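Local structure of alpha-galactosidase (Thermus thermophilus, 6LCJ) at residues A77-F81 against L311-E315; R158-V162 against T428-T433; W233-L238 against F305-A309; A334-C339 against A350-R354; Y405-R409 against L440-E444. The protein probably hydrolyses terminal alpha-galactosyl units of galacto-oligosaccharides such as stachyose, as a thermostable, hexameric member of glycoside hydrolase family GH36. All blocks are in the same frame, centred on the assembly; numbering follows the deposited sequence.

Contacts 2, 3 and 4 belong to one TIM barrel: contact 2 closes it between its first and last strands, contact 4 pairs two neighbouring strands, and contact 3 joins the chain beyond the ends of strands 229-234 and 298-303. Contact 4 touches both others, through F430 CE2 and Y335 OH (3.5 Å) towards contact 2 and through L306 CD1 and F338 CG (3.5 Å) towards contact 3. Contact 1, its centre about 14 Å from that of contact 3, ties the barrel to the N-terminal beta region; contact 5, centres about 39 Å from contact 1, reaches a second subunit. Contact 3 lies at the C-terminal strand ends, where TIM-barrel glycosidases carry their active sites.

Contact 1: residues A77-F81 against L311-E315; sequences ADDPF and LPGAE
This is a polar loop-to-helix-start contact between the N-terminal beta region and a beta-alpha loop of the TIM barrel. D79 is the N-cap of the weakly bonded helix 80-84 (phi/psi -54/117, chi1 t): its OD1 accepts from F81 N at 3.0 Å, while its OD2 accepts from A314 N at 3.2 Å, so one carboxylate serves both segments, 77-81 and 311-315. The backbones come nearest at D79 and G313, CA-CA 4.7 Å. G313 (136/-142) must be glycine, since a CB would run into D79 OD1 and its own preceding carbonyl. A cis peptide joins L311 to P312 and helps bend the loop. P80 covers this bend, with CD 3.3 Å from P312 O and CG 4.4 Å from L311 CD2. D79 N is held by D78 OD1 at 2.8 Å. R114 of strand 113-117 forms salt bridges with both D79 and E315, D78 pairs with R47 of strand 44-48, and L311 O meets R319 of helix 317-331.

Contact 2: residues R158-V162 against T428-T433; sequences RPPRV and TGFKAT
The seam of the TIM barrel closes here, where its first strand, 161-164, lies parallel to its last, 431-433. V162 pairs with A432 (CA-CA 4.6 Å): V162 N donates to K431 O and V162 O accepts from T433 N, both at 3.1 Å. A432 CA also makes a CA-H...O contact to V162 O at 3.1 Å. After helix 415-428 the chain leaves helical geometry at G429 (phi/psi 76/5), and T428 OG1, also hydrogen-bonded to L424 O, accepts from F430 N at 3.2 Å in an ST turn. From 158-162, P159 (-61/141) points toward this turn, its CB 3.4 Å from G429 O. The F430 ring (chi1 t) turns to the barrel interior with P160 and V162, meeting Y300; Y335 also packs on P160 and F430. V162 and A432 share one face of the sheet (CB-CB 4.1 Å), R161 and K431 the opposite one, with R161 NE bonded to S189 O and K431 NZ to F451 O. P159 CB also packs 3.9 Å from F430 CD2.

Contact 3: residues W233-L238 against F305-A309; sequences WFAPFL and FLYAA
W233, near the end of strand 229-234, takes chi1 t and brings CZ2 to 4.2 Å from F305 CE1, which lies at the indole edge; W233 NE1 donates to D304 OD2. A235 (phi/psi -123/76) sets CB 4.1 Å from F305 CD1 and opens a type I turn to L238, closed by L238 N to A235 O at 3.2 Å. P236 (-66/-29) places CG 4.2 Å from L306 CD2. In the TIM barrel, 233-238 carries the end of strand 229-234 into its beta-alpha loop and 305-309 follows the adjacent parallel strand, 298-303, at its C-terminal end, starting with F305 in left-handed conformation (55/36) and winding into a 3-10 turn, 306-309. F237 (chi1 m) presents a ring face to A309 CB, a CH-pi contact 3.9 Å from CB to the ring centroid, 20° off the normal. A water accepts from F237 N at 3.1 Å and donates weakly to F305 O at 2.9 Å. L238 places CD2 3.5 Å from F305 CD2 and CD1 3.7 Å from A308 CB.

Contact 4: residues A334-C339 against A350-R354; sequences AYLLFC and ADGLR
A350 opens 350-354 with its CB over the face of the F338 ring (chi1 m), a CH-pi contact 3.5 Å from CB to the ring centroid. D351 (phi/psi -85/-43, chi1 m) reaches back: OD2 accepts from L336 N at 2.7 Å, nearly straight (176°), and CB lies over the Y335 ring (chi1 t), 3.5 Å from its centroid. D351 N and G352 N both donate to L336 O, at 3.0 and 3.1 Å. G352 starts the strand; a CB there would clash with Y335 OH and L337 CD1. G352 O accepts from F338 N at 2.7 Å. L353 pairs with F338, CD1 packing 3.7 Å from F338 CB. R354 N donates to F338 O at 2.9 Å, and C339 SG lies over its guanidinium, 3.3 Å from NH1. Strands 335-338 and 352-354 are parallel neighbours of the TIM barrel, 15° apart. The D351 side chain, also bonded to R154, S156 and R328, extends the strand ladder, whereas R354 NH2 forms a salt bridge with D358 OD1 at the other end.

Contact 5: residues Y405-R409 against L440-E444; sequences YFRTR and LLPEE
A loop packs against a helix start here, joined mainly by the side chain of E444. L441 is the N-cap of helix 442-453, and E444, three residues on, folds back (chi1 m, chi2 t, chi3 -15°) so that OE1 accepts from L441 N at 2.9 Å. This is the N3-to-N-cap half of a capping box; the leucine at the N-cap has no polar side chain to give the other half. E444 OE2 accepts a short hydrogen bond of 2.5 Å from T408 OG1, for which T408 takes chi1 p (40°). L440 (m, t) fits beside the backbone, its CD2 3.5 Å from R407 N, 3.6 Å from R407 CB and 4.3 Å from F406 CB; the CA atoms of R407 and L440 are 5.2 Å apart. R407 (p, then extended) leads its end away from 440-444: NE bonds weakly to R409 O at 3.1 Å, NH2 to F410 O, and NH1 makes a salt bridge with D435. R409 (chi1 m) bonds through NE to T408 OG1 of the second subunit, and the reverse pair also forms, so this site is part of a subunit interface of the hexamer. F406 (chi1 m) sends its ring to F451, R447 and L448 of helix 442-453 and to E422 of helix 415-428, and Y405 packs on M418 of helix 415-428 and on Y167 of helix 166-169.

Contact 1: residues A77-F81 against L311-E315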
# COMPACT_ATOMS: atom_id res chain seq x y z
N ALA E 77 26.59 13.30 3.68
CA ALA E 77 26.14 14.49 2.97
C ALA E 77 25.77 15.63 3.91
O ALA E 77 26.09 16.79 3.63
CB ALA E 77 24.93 14.15 2.09
N ASP E 78 25.14 15.33 5.05
CA ASP E 78 24.65 16.38 5.93
C ASP E 78 24.29 15.75 7.27
O ASP E 78 24.42 14.53 7.46
CB ASP E 78 23.45 17.10 5.29
CG ASP E 78 23.36 18.58 5.67
OD1 ASP E 78 23.71 18.95 6.81
OD2 ASP E 78 22.90 19.38 4.81
N ASP E 79 23.86 16.58 8.20
CA ASP E 79 23.15 16.14 9.39
C ASP E 79 21.95 15.29 8.95
O ASP E 79 21.05 15.81 8.28
CB ASP E 79 22.70 17.36 10.19
CG ASP E 79 22.01 17.03 11.50
OD1 ASP E 79 21.42 15.93 11.66
OD2 ASP E 79 22.04 17.91 12.39
N PRO E 80 21.90 14.00 9.30
CA PRO E 80 20.80 13.14 8.82
C PRO E 80 19.42 13.69 9.13
O PRO E 80 18.50 13.51 8.32
CB PRO E 80 21.05 11.81 9.52
CG PRO E 80 22.53 11.80 9.78
CD PRO E 80 22.89 13.23 10.09
N PHE E 81 19.24 14.38 10.26
CA PHE E 81 17.95 15.01 10.55
C PHE E 81 17.57 15.99 9.45
O PHE E 81 16.44 15.95 8.94
CB PHE E 81 18.00 15.71 11.90
CG PHE E 81 16.73 16.43 12.25
CD1 PHE E 81 16.52 17.74 11.82
CD2 PHE E 81 15.75 15.81 13.01
CE1 PHE E 81 15.34 18.41 12.13
CE2 PHE E 81 14.57 16.48 13.33
CZ PHE E 81 14.37 17.78 12.88
N LEU E 311 28.30 12.01 14.61
CA LEU E 311 27.01 11.39 14.36
C LEU E 311 26.23 11.25 15.67
O LEU E 311 26.83 11.10 16.75
CB LEU E 311 27.21 10.04 13.67
CG LEU E 311 27.65 10.27 12.21
CD1 LEU E 311 28.25 9.02 11.58
CD2 LEU E 311 26.51 10.84 11.34
N PRO E 312 24.90 11.32 15.63
CA PRO E 312 24.03 11.39 14.44
C PRO E 312 23.68 12.79 13.99
O PRO E 312 22.67 12.96 13.33
CB PRO E 312 22.77 10.66 14.91
CG PRO E 312 22.76 10.80 16.43
CD PRO E 312 24.10 11.37 16.86
N GLY E 313 24.47 13.80 14.33
CA GLY E 313 24.15 15.14 13.90
C GLY E 313 24.33 16.12 15.02
O GLY E 313 25.26 15.96 15.83
N ALA E 314 23.45 17.12 15.10
CA ALA E 314 23.56 18.14 16.14
C ALA E 314 23.74 17.53 17.52
O ALA E 314 24.45 18.10 18.36
CB ALA E 314 22.32 19.05 16.13
N GLU E 315 23.14 16.36 17.77
CA GLU E 315 23.22 15.69 19.06
C GLU E 315 24.64 15.23 19.39
O GLU E 315 24.95 15.04 20.57
CB GLU E 315 22.28 14.49 19.10
CG GLU E 315 20.82 14.84 18.99
CD GLU E 315 20.34 15.15 17.55
OE1 GLU E 315 21.14 15.01 16.58
OE2 GLU E 315 19.16 15.55 17.40

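Contact 2: residues R158-V162 against T428-T433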
# COMPACT_ATOMS: atom_id res chain seq x y z
N ARG E 158 49.02 33.46 8.34
CA ARG E 158 48.50 33.44 6.99
C ARG E 158 48.44 32.00 6.50
O ARG E 158 49.25 31.17 6.91
CB ARG E 158 49.38 34.30 6.06
CG ARG E 158 49.65 33.73 4.67
CD ARG E 158 50.74 34.50 3.89
NE ARG E 158 52.11 34.12 4.29
CZ ARG E 158 52.69 32.95 4.00
NH1 ARG E 158 52.03 32.02 3.31
NH2 ARG E 158 53.93 32.71 4.41
N PRO E 159 47.45 31.65 5.67
CA PRO E 159 47.29 30.25 5.24
C PRO E 159 48.51 29.78 4.48
O PRO E 159 49.12 30.55 3.72
CB PRO E 159 46.05 30.29 4.34
CG PRO E 159 45.33 31.55 4.74
CD PRO E 159 46.37 32.52 5.17
N PRO E 160 48.93 28.53 4.68
CA PRO E 160 50.07 28.01 3.94
C PRO E 160 49.72 27.79 2.47
O PRO E 160 48.56 27.78 2.07
CB PRO E 160 50.39 26.68 4.64
CG PRO E 160 49.61 26.71 5.93
CD PRO E 160 48.40 27.55 5.64
N ARG E 161 50.76 27.64 1.67
CA ARG E 161 50.61 27.31 0.27
C ARG E 161 50.97 25.83 0.13
O ARG E 161 52.07 25.42 0.52
CB ARG E 161 51.49 28.21 -0.60
CG ARG E 161 51.17 29.68 -0.37
CD ARG E 161 51.91 30.60 -1.34
NE ARG E 161 53.35 30.57 -1.12
CZ ARG E 161 53.99 31.41 -0.32
NH1 ARG E 161 53.31 32.34 0.32
NH2 ARG E 161 55.30 31.32 -0.16
N VAL E 162 50.03 25.04 -0.37
CA VAL E 162 50.09 23.59 -0.25
C VAL E 162 50.06 22.97 -1.63
O VAL E 162 49.23 23.35 -2.46
CB VAL E 162 48.92 23.04 0.59
CG1 VAL E 162 49.02 21.51 0.69
CG2 VAL E 162 48.86 23.71 1.96
N THR E 428 40.22 34.22 -0.06
CA THR E 428 40.46 33.61 1.24
C THR E 428 41.94 33.63 1.63
O THR E 428 42.25 33.51 2.82
CB THR E 428 39.98 32.15 1.26
OG1 THR E 428 40.69 31.40 0.27
CG2 THR E 428 38.48 32.04 1.00
N GLY E 429 42.84 33.74 0.65
CA GLY E 429 44.25 33.57 0.88
C GLY E 429 44.72 32.14 1.06
O GLY E 429 45.90 31.94 1.35
N PHE E 430 43.84 31.14 0.89
CA PHE E 430 44.19 29.73 1.04
C PHE E 430 44.51 29.17 -0.34
O PHE E 430 43.61 28.89 -1.13
CB PHE E 430 43.04 28.96 1.70
CG PHE E 430 43.46 27.65 2.32
CD1 PHE E 430 43.89 26.60 1.52
CD2 PHE E 430 43.43 27.47 3.70
CE1 PHE E 430 44.28 25.38 2.09
CE2 PHE E 430 43.81 26.26 4.28
CZ PHE E 430 44.24 25.21 3.48
N LYS E 431 45.80 28.99 -0.62
CA LYS E 431 46.28 28.67 -1.95
C LYS E 431 46.82 27.25 -1.97
O LYS E 431 47.73 26.92 -1.21
CB LYS E 431 47.35 29.66 -2.40
CG LYS E 431 46.81 31.08 -2.51
CD LYS E 431 47.89 32.10 -2.51
CE LYS E 431 47.59 33.16 -3.53
NZ LYS E 431 48.64 34.18 -3.58
N ALA E 432 46.24 26.42 -2.83
CA ALA E 432 46.62 25.02 -2.92
C ALA E 432 46.34 24.52 -4.33
O ALA E 432 45.47 25.04 -5.02
CB ALA E 432 45.88 24.17 -1.89
N THR E 433 47.10 23.51 -4.76
CA THR E 433 46.82 22.83 -6.01
C THR E 433 47.29 21.40 -5.93
O THR E 433 48.10 21.02 -5.07
CB THR E 433 47.47 23.52 -7.23
OG1 THR E 433 47.13 22.80 -8.42
CG2 THR E 433 48.98 23.54 -7.10

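Contact 3: residues W233-L238 against F305-A309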
# COMPACT_ATOMS: atom_id res chain seq x y z
N TRP E 233 47.34 12.99 5.44
CA TRP E 233 45.89 12.90 5.48
C TRP E 233 45.44 11.72 6.34
O TRP E 233 45.96 10.61 6.19
CB TRP E 233 45.36 12.70 4.04
CG TRP E 233 43.88 12.44 3.87
CD1 TRP E 233 42.91 13.36 3.62
CD2 TRP E 233 43.22 11.16 3.90
NE1 TRP E 233 41.69 12.75 3.48
CE2 TRP E 233 41.85 11.40 3.66
CE3 TRP E 233 43.64 9.85 4.11
CZ2 TRP E 233 40.90 10.37 3.63
CZ3 TRP E 233 42.70 8.82 4.07
CH2 TRP E 233 41.35 9.10 3.84
N PHE E 234 44.45 11.94 7.20
CA PHE E 234 43.79 10.86 7.94
C PHE E 234 42.28 11.02 7.89
O PHE E 234 41.76 12.12 7.70
CB PHE E 234 44.20 10.81 9.42
CG PHE E 234 45.66 10.65 9.64
CD1 PHE E 234 46.48 11.77 9.73
CD2 PHE E 234 46.21 9.39 9.79
CE1 PHE E 234 47.84 11.63 9.92
CE2 PHE E 234 47.57 9.23 10.00
CZ PHE E 234 48.39 10.36 10.07
N ALA E 235 41.56 9.91 8.08
CA ALA E 235 40.12 9.90 8.38
C ALA E 235 39.98 9.16 9.71
O ALA E 235 39.56 8.00 9.74
CB ALA E 235 39.30 9.23 7.28
N PRO E 236 40.31 9.82 10.83
CA PRO E 236 40.63 9.06 12.05
C PRO E 236 39.47 8.29 12.67
O PRO E 236 39.71 7.26 13.30
CB PRO E 236 41.16 10.15 13.00
CG PRO E 236 40.67 11.44 12.44
CD PRO E 236 40.56 11.26 10.97
N PHE E 237 38.22 8.74 12.51
CA PHE E 237 37.08 8.08 13.14
C PHE E 237 36.25 7.24 12.17
O PHE E 237 35.11 6.89 12.48
CB PHE E 237 36.19 9.10 13.82
CG PHE E 237 36.88 9.87 14.88
CD1 PHE E 237 36.98 9.37 16.17
CD2 PHE E 237 37.45 11.10 14.59
CE1 PHE E 237 37.63 10.10 17.15
CE2 PHE E 237 38.10 11.81 15.55
CZ PHE E 237 38.19 11.32 16.84
N LEU E 238 36.82 6.88 11.03
CA LEU E 238 36.12 6.15 9.99
C LEU E 238 36.72 4.76 9.85
O LEU E 238 37.94 4.59 9.92
CB LEU E 238 36.21 6.90 8.66
CG LEU E 238 35.04 6.82 7.69
CD1 LEU E 238 33.84 7.49 8.26
CD2 LEU E 238 35.46 7.48 6.41
N PHE E 305 36.66 13.48 6.93
CA PHE E 305 35.47 12.73 7.31
C PHE E 305 35.17 12.90 8.79
O PHE E 305 34.73 11.96 9.45
CB PHE E 305 35.62 11.24 6.97
CG PHE E 305 35.62 10.95 5.51
CD1 PHE E 305 36.76 11.18 4.74
CD2 PHE E 305 34.49 10.45 4.89
CE1 PHE E 305 36.76 10.92 3.37
CE2 PHE E 305 34.49 10.18 3.52
CZ PHE E 305 35.63 10.42 2.76
N LEU E 306 35.41 14.10 9.30
CA LEU E 306 35.25 14.37 10.72
C LEU E 306 33.79 14.39 11.16
O LEU E 306 33.53 14.36 12.37
CB LEU E 306 35.92 15.69 11.08
CG LEU E 306 37.46 15.78 11.00
CD1 LEU E 306 37.91 17.19 11.37
CD2 LEU E 306 38.10 14.77 11.91
N TYR E 307 32.84 14.43 10.22
CA TYR E 307 31.44 14.21 10.58
C TYR E 307 31.25 12.87 11.30
O TYR E 307 30.31 12.72 12.10
CB TYR E 307 30.55 14.28 9.33
CG TYR E 307 30.67 13.03 8.47
CD1 TYR E 307 29.87 11.92 8.71
CD2 TYR E 307 31.60 12.95 7.46
CE1 TYR E 307 30.00 10.78 7.95
CE2 TYR E 307 31.74 11.81 6.70
CZ TYR E 307 30.94 10.73 6.95
OH TYR E 307 31.09 9.60 6.20
N ALA E 308 32.09 11.87 11.01
CA ALA E 308 31.91 10.57 11.65
C ALA E 308 31.99 10.68 13.17
O ALA E 308 31.31 9.93 13.88
CB ALA E 308 32.93 9.58 11.13
N ALA E 309 32.79 11.61 13.68
CA ALA E 309 32.91 11.78 15.12
C ALA E 309 31.72 12.50 15.75
O ALA E 309 31.64 12.56 16.99
CB ALA E 309 34.19 12.55 15.43
O HOH W 1 37.10 10.87 10.63

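Contact 4: residues A334-C339 against A350-R354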
# COMPACT_ATOMS: atom_id res chain seq x y z
N ALA E 334 51.07 22.26 15.33
CA ALA E 334 50.91 21.77 13.98
C ALA E 334 49.66 22.38 13.35
O ALA E 334 48.78 22.90 14.05
CB ALA E 334 50.83 20.25 13.97
N TYR E 335 49.62 22.37 12.02
CA TYR E 335 48.50 22.91 11.27
C TYR E 335 47.46 21.81 11.07
O TYR E 335 47.77 20.78 10.46
CB TYR E 335 48.95 23.46 9.91
CG TYR E 335 47.93 24.37 9.26
CD1 TYR E 335 46.85 23.85 8.56
CD2 TYR E 335 48.04 25.75 9.35
CE1 TYR E 335 45.90 24.67 7.98
CE2 TYR E 335 47.11 26.58 8.77
CZ TYR E 335 46.04 26.04 8.08
OH TYR E 335 45.10 26.85 7.50
N LEU E 336 46.25 22.04 11.55
CA LEU E 336 45.16 21.10 11.33
C LEU E 336 44.18 21.70 10.33
O LEU E 336 43.62 22.78 10.57
CB LEU E 336 44.47 20.73 12.63
CG LEU E 336 45.38 20.06 13.65
CD1 LEU E 336 44.61 19.73 14.90
CD2 LEU E 336 46.04 18.82 13.04
N LEU E 337 44.01 21.01 9.20
CA LEU E 337 43.00 21.33 8.22
C LEU E 337 41.84 20.37 8.44
O LEU E 337 42.01 19.15 8.31
CB LEU E 337 43.55 21.18 6.80
CG LEU E 337 42.48 21.35 5.70
CD1 LEU E 337 42.03 22.80 5.60
CD2 LEU E 337 42.99 20.86 4.36
N PHE E 338 40.67 20.92 8.79
CA PHE E 338 39.47 20.11 9.03
C PHE E 338 38.69 19.94 7.73
O PHE E 338 38.40 20.92 7.04
CB PHE E 338 38.56 20.77 10.08
CG PHE E 338 39.01 20.55 11.51
CD1 PHE E 338 40.35 20.35 11.83
CD2 PHE E 338 38.08 20.60 12.55
CE1 PHE E 338 40.75 20.19 13.14
CE2 PHE E 338 38.48 20.43 13.87
CZ PHE E 338 39.82 20.23 14.17
N CYS E 339 38.33 18.69 7.43
CA CYS E 339 37.61 18.36 6.20
C CYS E 339 36.44 17.43 6.54
O CYS E 339 36.53 16.63 7.48
CB CYS E 339 38.56 17.71 5.15
SG CYS E 339 37.85 17.54 3.44
N ALA E 350 40.13 24.13 14.49
CA ALA E 350 40.79 24.03 13.19
C ALA E 350 41.60 25.28 12.89
O ALA E 350 41.22 26.40 13.25
CB ALA E 350 39.75 23.82 12.08
N ASP E 351 42.74 25.09 12.22
CA ASP E 351 43.46 26.19 11.59
C ASP E 351 42.90 26.49 10.21
O ASP E 351 42.72 27.66 9.84
CB ASP E 351 44.95 25.86 11.48
CG ASP E 351 45.57 25.49 12.81
OD1 ASP E 351 45.71 26.39 13.64
OD2 ASP E 351 45.89 24.30 13.03
N GLY E 352 42.63 25.44 9.44
CA GLY E 352 41.96 25.57 8.16
C GLY E 352 40.73 24.68 8.14
O GLY E 352 40.71 23.60 8.74
N LEU E 353 39.68 25.16 7.47
CA LEU E 353 38.39 24.47 7.42
C LEU E 353 37.87 24.46 5.99
O LEU E 353 37.70 25.51 5.38
CB LEU E 353 37.39 25.14 8.36
CG LEU E 353 35.98 24.56 8.41
CD1 LEU E 353 36.00 23.22 9.08
CD2 LEU E 353 35.01 25.49 9.13
N ARG E 354 37.62 23.26 5.46
CA ARG E 354 36.95 23.14 4.17
C ARG E 354 35.49 23.53 4.33
O ARG E 354 34.82 23.09 5.27
CB ARG E 354 37.09 21.72 3.64
CG ARG E 354 38.50 21.38 3.13
CD ARG E 354 38.65 21.64 1.63
NE ARG E 354 37.47 21.15 0.94
CZ ARG E 354 37.34 19.91 0.47
NH1 ARG E 354 38.33 19.03 0.55
NH2 ARG E 354 36.19 19.56 -0.10

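Contact 5: residues Y405-R409 against L440-E444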
# COMPACT_ATOMS: atom_id res chain seq x y z
N TYR E 405 42.80 24.55 -10.03
CA TYR E 405 43.38 23.92 -11.20
C TYR E 405 44.04 24.98 -12.07
O TYR E 405 43.51 26.09 -12.22
CB TYR E 405 42.33 23.16 -12.01
CG TYR E 405 41.74 21.97 -11.30
CD1 TYR E 405 42.32 20.71 -11.38
CD2 TYR E 405 40.58 22.11 -10.54
CE1 TYR E 405 41.76 19.62 -10.72
CE2 TYR E 405 40.00 21.03 -9.88
CZ TYR E 405 40.60 19.79 -9.96
OH TYR E 405 40.01 18.73 -9.32
N PHE E 406 45.20 24.64 -12.61
CA PHE E 406 45.82 25.37 -13.71
C PHE E 406 46.03 24.51 -14.94
O PHE E 406 46.02 25.04 -16.05
CB PHE E 406 47.17 25.95 -13.27
CG PHE E 406 47.06 26.95 -12.17
CD1 PHE E 406 47.07 26.54 -10.85
CD2 PHE E 406 46.90 28.30 -12.46
CE1 PHE E 406 46.95 27.45 -9.83
CE2 PHE E 406 46.79 29.22 -11.46
CZ PHE E 406 46.81 28.80 -10.13
N ARG E 407 46.18 23.21 -14.78
CA ARG E 407 46.35 22.34 -15.93
C ARG E 407 45.09 22.34 -16.80
O ARG E 407 43.98 22.61 -16.35
CB ARG E 407 46.67 20.93 -15.46
CG ARG E 407 45.57 20.28 -14.64
CD ARG E 407 46.10 18.98 -14.07
NE ARG E 407 45.08 17.97 -13.88
CZ ARG E 407 44.59 17.61 -12.70
NH1 ARG E 407 45.02 18.19 -11.58
NH2 ARG E 407 43.67 16.66 -12.64
N THR E 408 45.30 22.07 -18.07
CA THR E 408 44.22 21.68 -18.94
C THR E 408 44.30 20.21 -19.33
O THR E 408 43.31 19.66 -19.82
CB THR E 408 44.20 22.57 -20.19
OG1 THR E 408 45.55 22.80 -20.63
CG2 THR E 408 43.58 23.92 -19.85
N ARG E 409 45.43 19.56 -19.09
CA ARG E 409 45.53 18.12 -19.29
C ARG E 409 44.91 17.42 -18.09
O ARG E 409 45.05 17.87 -16.95
CB ARG E 409 46.99 17.70 -19.46
CG ARG E 409 47.64 18.40 -20.66
CD ARG E 409 49.13 18.09 -20.85
NE ARG E 409 49.33 16.72 -21.30
CZ ARG E 409 50.20 15.89 -20.74
NH1 ARG E 409 50.94 16.32 -19.73
NH2 ARG E 409 50.34 14.64 -21.19
N LEU E 440 51.72 20.38 -16.52
CA LEU E 440 51.46 21.77 -16.90
C LEU E 440 52.20 22.14 -18.18
O LEU E 440 53.38 21.83 -18.33
CB LEU E 440 51.88 22.70 -15.76
CG LEU E 440 51.17 22.58 -14.41
CD1 LEU E 440 51.73 23.63 -13.46
CD2 LEU E 440 49.67 22.75 -14.59
N LEU E 441 51.51 22.82 -19.09
CA LEU E 441 52.19 23.50 -20.19
C LEU E 441 53.00 24.68 -19.65
O LEU E 441 52.79 25.12 -18.52
CB LEU E 441 51.16 23.98 -21.22
CG LEU E 441 50.26 22.90 -21.84
CD1 LEU E 441 49.16 23.52 -22.70
CD2 LEU E 441 51.06 21.92 -22.65
N PRO E 442 53.96 25.19 -20.43
CA PRO E 442 54.77 26.35 -19.97
C PRO E 442 53.96 27.57 -19.57
O PRO E 442 54.25 28.20 -18.55
CB PRO E 442 55.66 26.65 -21.19
CG PRO E 442 55.82 25.31 -21.85
CD PRO E 442 54.52 24.57 -21.65
N GLU E 443 52.98 27.95 -20.38
CA GLU E 443 52.04 29.00 -20.01
C GLU E 443 51.42 28.75 -18.64
O GLU E 443 51.24 29.68 -17.85
CB GLU E 443 50.95 29.08 -21.08
CG GLU E 443 49.79 29.97 -20.74
CD GLU E 443 48.57 29.22 -20.19
OE1 GLU E 443 48.28 28.07 -20.65
OE2 GLU E 443 47.92 29.80 -19.28
N GLU E 444 51.07 27.48 -18.34
CA GLU E 444 50.42 27.14 -17.07
C GLU E 444 51.38 27.17 -15.90
O GLU E 444 51.00 27.58 -14.79
CB GLU E 444 49.74 25.77 -17.22
CG GLU E 444 48.64 25.79 -18.29
CD GLU E 444 48.12 24.42 -18.69
OE1 GLU E 444 48.77 23.40 -18.40
OE2 GLU E 444 47.05 24.36 -19.34